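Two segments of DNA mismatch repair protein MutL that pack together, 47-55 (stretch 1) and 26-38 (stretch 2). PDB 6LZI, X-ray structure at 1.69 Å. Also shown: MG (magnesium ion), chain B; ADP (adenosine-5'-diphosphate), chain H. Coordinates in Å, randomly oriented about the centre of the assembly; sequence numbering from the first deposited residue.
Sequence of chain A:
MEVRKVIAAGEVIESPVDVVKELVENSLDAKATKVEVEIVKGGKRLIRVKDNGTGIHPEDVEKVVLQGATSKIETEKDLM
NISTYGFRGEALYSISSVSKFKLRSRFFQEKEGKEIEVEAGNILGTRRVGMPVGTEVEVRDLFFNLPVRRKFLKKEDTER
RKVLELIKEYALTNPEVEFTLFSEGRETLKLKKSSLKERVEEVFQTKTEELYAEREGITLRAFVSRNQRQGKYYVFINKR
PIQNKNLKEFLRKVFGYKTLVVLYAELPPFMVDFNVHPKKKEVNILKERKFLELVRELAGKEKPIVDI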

# COMPACT_ATOMS: atom_id res chain seq x y z
N ILE A 47 6.13 -11.70 -5.12
CA ILE A 47 5.85 -10.36 -4.67
C ILE A 47 7.19 -9.68 -4.48
O ILE A 47 8.04 -10.20 -3.71
CB ILE A 47 5.11 -10.42 -3.30
CG1 ILE A 47 3.73 -11.09 -3.46
CG2 ILE A 47 4.86 -9.05 -2.73
CD1 ILE A 47 3.33 -11.85 -2.22
N ARG A 48 7.39 -8.53 -5.14
CA ARG A 48 8.61 -7.74 -5.04
C ARG A 48 8.23 -6.30 -4.71
O ARG A 48 7.30 -5.75 -5.33
CB ARG A 48 9.41 -7.78 -6.36
CG ARG A 48 10.66 -7.00 -6.19
CD ARG A 48 11.57 -7.09 -7.41
NE ARG A 48 10.87 -6.62 -8.60
CZ ARG A 48 10.80 -5.36 -8.98
NH1 ARG A 48 11.40 -4.39 -8.25
NH2 ARG A 48 10.13 -5.06 -10.08
N VAL A 49 8.90 -5.73 -3.70
CA VAL A 49 8.69 -4.33 -3.33
C VAL A 49 10.04 -3.67 -3.22
O VAL A 49 10.88 -4.09 -2.42
CB VAL A 49 7.90 -4.20 -2.02
CG1 VAL A 49 7.68 -2.71 -1.59
CG2 VAL A 49 6.54 -4.82 -2.16
N LYS A 50 10.21 -2.61 -3.98
CA LYS A 50 11.43 -1.88 -4.11
C LYS A 50 11.11 -0.48 -3.63
O LYS A 50 10.08 0.09 -4.03
CB LYS A 50 11.86 -1.83 -5.53
CG LYS A 50 13.26 -1.12 -5.71
CD LYS A 50 13.48 -1.19 -7.21
CE LYS A 50 14.84 -0.62 -7.61
NZ LYS A 50 14.69 0.84 -7.45
N ASP A 51 12.03 0.08 -2.87
CA ASP A 51 11.90 1.47 -2.42
C ASP A 51 13.26 2.16 -2.42
O ASP A 51 14.34 1.52 -2.46
CB ASP A 51 11.24 1.53 -1.00
CG ASP A 51 12.14 1.07 0.12
OD1 ASP A 51 13.31 1.58 0.26
OD2 ASP A 51 11.71 0.13 0.88
N ASN A 52 13.20 3.51 -2.39
CA ASN A 52 14.38 4.36 -2.34
C ASN A 52 14.49 5.05 -0.98
O ASN A 52 14.94 6.20 -0.91
CB ASN A 52 14.33 5.40 -3.48
CG ASN A 52 13.18 6.41 -3.29
OD1 ASN A 52 12.30 6.21 -2.43
ND2 ASN A 52 13.22 7.53 -4.03
N GLY A 53 14.08 4.37 0.07
CA GLY A 53 14.20 4.88 1.42
C GLY A 53 15.61 4.78 1.95
O GLY A 53 16.59 4.55 1.23
N THR A 54 15.71 4.90 3.25
CA THR A 54 17.02 5.05 3.86
C THR A 54 17.82 3.76 3.89
O THR A 54 19.00 3.79 4.23
CB THR A 54 16.85 5.55 5.31
OG1 THR A 54 16.40 4.45 6.12
CG2 THR A 54 15.81 6.57 5.36
N GLY A 55 17.17 2.61 3.61
CA GLY A 55 17.85 1.34 3.70
C GLY A 55 18.16 0.91 5.14
O GLY A 55 17.69 1.47 6.13
MG MG B . 6.93 -3.37 9.43
PB ADP H . 8.36 -3.41 12.16
O1B ADP H . 8.25 -2.68 10.86
O2B ADP H . 9.47 -2.82 13.07
O3B ADP H . 7.03 -3.45 12.89
PA ADP H . 9.19 -5.48 10.36
O1A ADP H . 9.43 -6.95 10.54
O2A ADP H . 8.17 -5.12 9.33
O3A ADP H . 8.78 -4.92 11.87
O5' ADP H . 10.54 -4.75 9.85
C5' ADP H . 11.56 -4.87 10.84
C4' ADP H . 12.55 -3.71 10.72
O4' ADP H . 13.25 -3.83 9.51
C3' ADP H . 11.97 -2.31 10.71
O3' ADP H . 11.89 -1.81 12.08
C2' ADP H . 13.01 -1.52 9.95
O2' ADP H . 14.04 -1.23 10.96
C1' ADP H . 13.59 -2.55 9.01
N9 ADP H . 13.01 -2.47 7.67
C8 ADP H . 12.12 -3.33 7.10
N7 ADP H . 11.83 -2.95 5.83
C5 ADP H . 12.55 -1.81 5.63
C6 ADP H . 12.68 -0.91 4.48
N6 ADP H . 11.96 -1.14 3.35
N1 ADP H . 13.51 0.16 4.62
C2 ADP H . 14.19 0.37 5.83
N3 ADP H . 14.14 -0.43 6.89
C4 ADP H . 13.34 -1.53 6.81
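Stretch 2 (26-38) NSLDAKATKVEVE

Stretch 2 leaves a helix at Ala30, turns through Lys31, which has positive phi and psi (52/45), and enters a strand at Lys34 that continues past Glu38. This strand lies antiparallel to strand 47-51, with 166° between their N-to-C directions and 4.7 Å between axes at closest approach. Arg48 faces Glu38, Val49 faces Val37, Lys50 faces Glu36 and Asp51 faces Val35, with CA-CA separations of 4.6 to 5.1 Å.

Backbone hydrogen bonds fix this register. Around one pair, Glu38 N donates to Arg48 O (2.8 Å) and Arg48 N to Glu38 O (2.9 Å); around the next, Glu36 N donates to Lys50 O (2.7 Å) and Lys50 N to Glu36 O (2.8 Å). The ladder fades at Asn52, whose N makes only a weak bond to Lys34 O (3.4 Å). There the side chain takes over: Asn52 OD1 accepts from Thr33 N (2.8 Å) and Lys34 N (3.0 Å), while Asn52 ND2 donates to Thr33 OG1 (3.0 Å), tying the start of the strand to the loop.

Charged side chains meet on the sheet face bearing Arg48, Lys50, Glu36 and Glu38. The Arg48 guanidinium forms salt bridges with both acids, NH1 to Glu36 OE2 (3.0 Å) and NH2 to Glu38 OE1 (2.8 Å), each carboxylate oxygen lying near its plane.

The other face is largely apolar: Val49 CG1 packs against Val35 CG1 (4.2 Å) and Val49 CG2 against Val37 CG2 (4.3 Å). Asp51, also on this face, accepts through OD2 from Ser27 OG (2.8 Å) and from N6 of ADP (2.8 Å), linking strand, helix and nucleotide.

Beyond the strand, Thr54 N donates to Ala30 O (3.2 Å). Gly53 CA approaches Ala30 O to 3.4 Å; a CB on Gly53 would clash with that oxygen.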

# COMPACT_ATOMS: atom_id res chain seq x y z
N ASN A 26 6.61 -0.86 5.37
CA ASN A 26 8.00 -0.74 5.77
C ASN A 26 8.71 0.28 4.90
O ASN A 26 9.51 1.09 5.40
CB ASN A 26 8.69 -2.11 5.67
CG ASN A 26 8.33 -3.00 6.84
OD1 ASN A 26 7.83 -2.49 7.84
ND2 ASN A 26 8.60 -4.26 6.77
N SER A 27 8.35 0.31 3.63
CA SER A 27 8.98 1.32 2.76
C SER A 27 8.63 2.71 3.20
O SER A 27 9.47 3.61 3.16
CB SER A 27 8.50 1.17 1.34
OG SER A 27 8.93 -0.15 0.92
N LEU A 28 7.34 2.93 3.47
CA LEU A 28 6.91 4.28 3.89
C LEU A 28 7.47 4.65 5.26
O LEU A 28 7.77 5.83 5.54
CB LEU A 28 5.39 4.34 3.95
CG LEU A 28 4.73 4.07 2.60
CD1 LEU A 28 3.21 3.98 2.73
CD2 LEU A 28 5.03 5.25 1.64
N ASP A 29 7.54 3.66 6.18
CA ASP A 29 8.21 3.87 7.45
C ASP A 29 9.65 4.33 7.25
O ASP A 29 10.15 5.15 8.02
CB ASP A 29 8.24 2.60 8.30
CG ASP A 29 6.87 2.19 8.88
OD1 ASP A 29 5.88 2.98 8.87
OD2 ASP A 29 6.81 1.02 9.32
N ALA A 30 10.32 3.84 6.20
CA ALA A 30 11.69 4.22 5.89
C ALA A 30 11.78 5.44 4.96
O ALA A 30 12.86 5.69 4.40
CB ALA A 30 12.43 3.05 5.26
N LYS A 31 10.71 6.23 4.89
CA LYS A 31 10.55 7.50 4.18
C LYS A 31 10.95 7.39 2.73
O LYS A 31 11.61 8.28 2.15
CB LYS A 31 11.26 8.68 4.86
CG LYS A 31 12.43 8.43 5.77
CD LYS A 31 12.80 9.74 6.50
CE LYS A 31 14.30 9.96 6.66
NZ LYS A 31 15.11 9.98 5.38
N ALA A 32 10.49 6.31 2.10
CA ALA A 32 10.66 6.18 0.65
C ALA A 32 9.82 7.23 -0.07
O ALA A 32 8.71 7.58 0.36
CB ALA A 32 10.25 4.78 0.23
N THR A 33 10.35 7.81 -1.16
CA THR A 33 9.50 8.64 -2.02
C THR A 33 9.10 7.94 -3.33
O THR A 33 8.31 8.48 -4.12
CB THR A 33 10.21 9.97 -2.36
OG1 THR A 33 11.43 9.68 -3.03
CG2 THR A 33 10.51 10.80 -1.04
N LYS A 34 9.63 6.74 -3.58
CA LYS A 34 9.25 5.94 -4.74
C LYS A 34 9.15 4.51 -4.27
O LYS A 34 10.11 4.01 -3.67
CB LYS A 34 10.32 6.09 -5.83
CG LYS A 34 10.49 7.56 -6.11
CD LYS A 34 10.62 7.87 -7.59
CE LYS A 34 10.66 9.42 -7.79
NZ LYS A 34 12.08 9.91 -7.61
N VAL A 35 7.95 3.93 -4.41
CA VAL A 35 7.68 2.56 -4.04
C VAL A 35 7.24 1.80 -5.28
O VAL A 35 6.26 2.18 -5.94
CB VAL A 35 6.59 2.52 -2.97
CG1 VAL A 35 6.22 1.03 -2.68
CG2 VAL A 35 7.05 3.26 -1.67
N GLU A 36 7.91 0.70 -5.57
CA GLU A 36 7.61 -0.04 -6.79
C GLU A 36 7.20 -1.43 -6.34
O GLU A 36 7.94 -2.06 -5.58
CB GLU A 36 8.87 -0.15 -7.63
CG GLU A 36 8.66 -0.88 -8.95
CD GLU A 36 9.98 -0.91 -9.71
OE1 GLU A 36 10.41 0.19 -10.15
OE2 GLU A 36 10.62 -1.99 -9.79
N VAL A 37 6.03 -1.88 -6.81
CA VAL A 37 5.54 -3.21 -6.50
C VAL A 37 5.39 -4.04 -7.76
O VAL A 37 4.83 -3.57 -8.77
CB VAL A 37 4.17 -3.12 -5.82
CG1 VAL A 37 3.67 -4.52 -5.39
CG2 VAL A 37 4.22 -2.15 -4.58
N GLU A 38 5.78 -5.31 -7.68
CA GLU A 38 5.58 -6.23 -8.80
C GLU A 38 4.98 -7.50 -8.24
O GLU A 38 5.44 -8.00 -7.22
CB GLU A 38 6.90 -6.52 -9.54
CG GLU A 38 6.70 -7.64 -10.50
CD GLU A 38 7.87 -7.84 -11.41
OE1 GLU A 38 8.99 -7.39 -11.01
OE2 GLU A 38 7.66 -8.45 -12.51
O HOH W 1 5.83 -1.66 9.64
O HOH W 2 5.65 -4.32 7.90
O HOH W 3 5.74 -4.40 10.95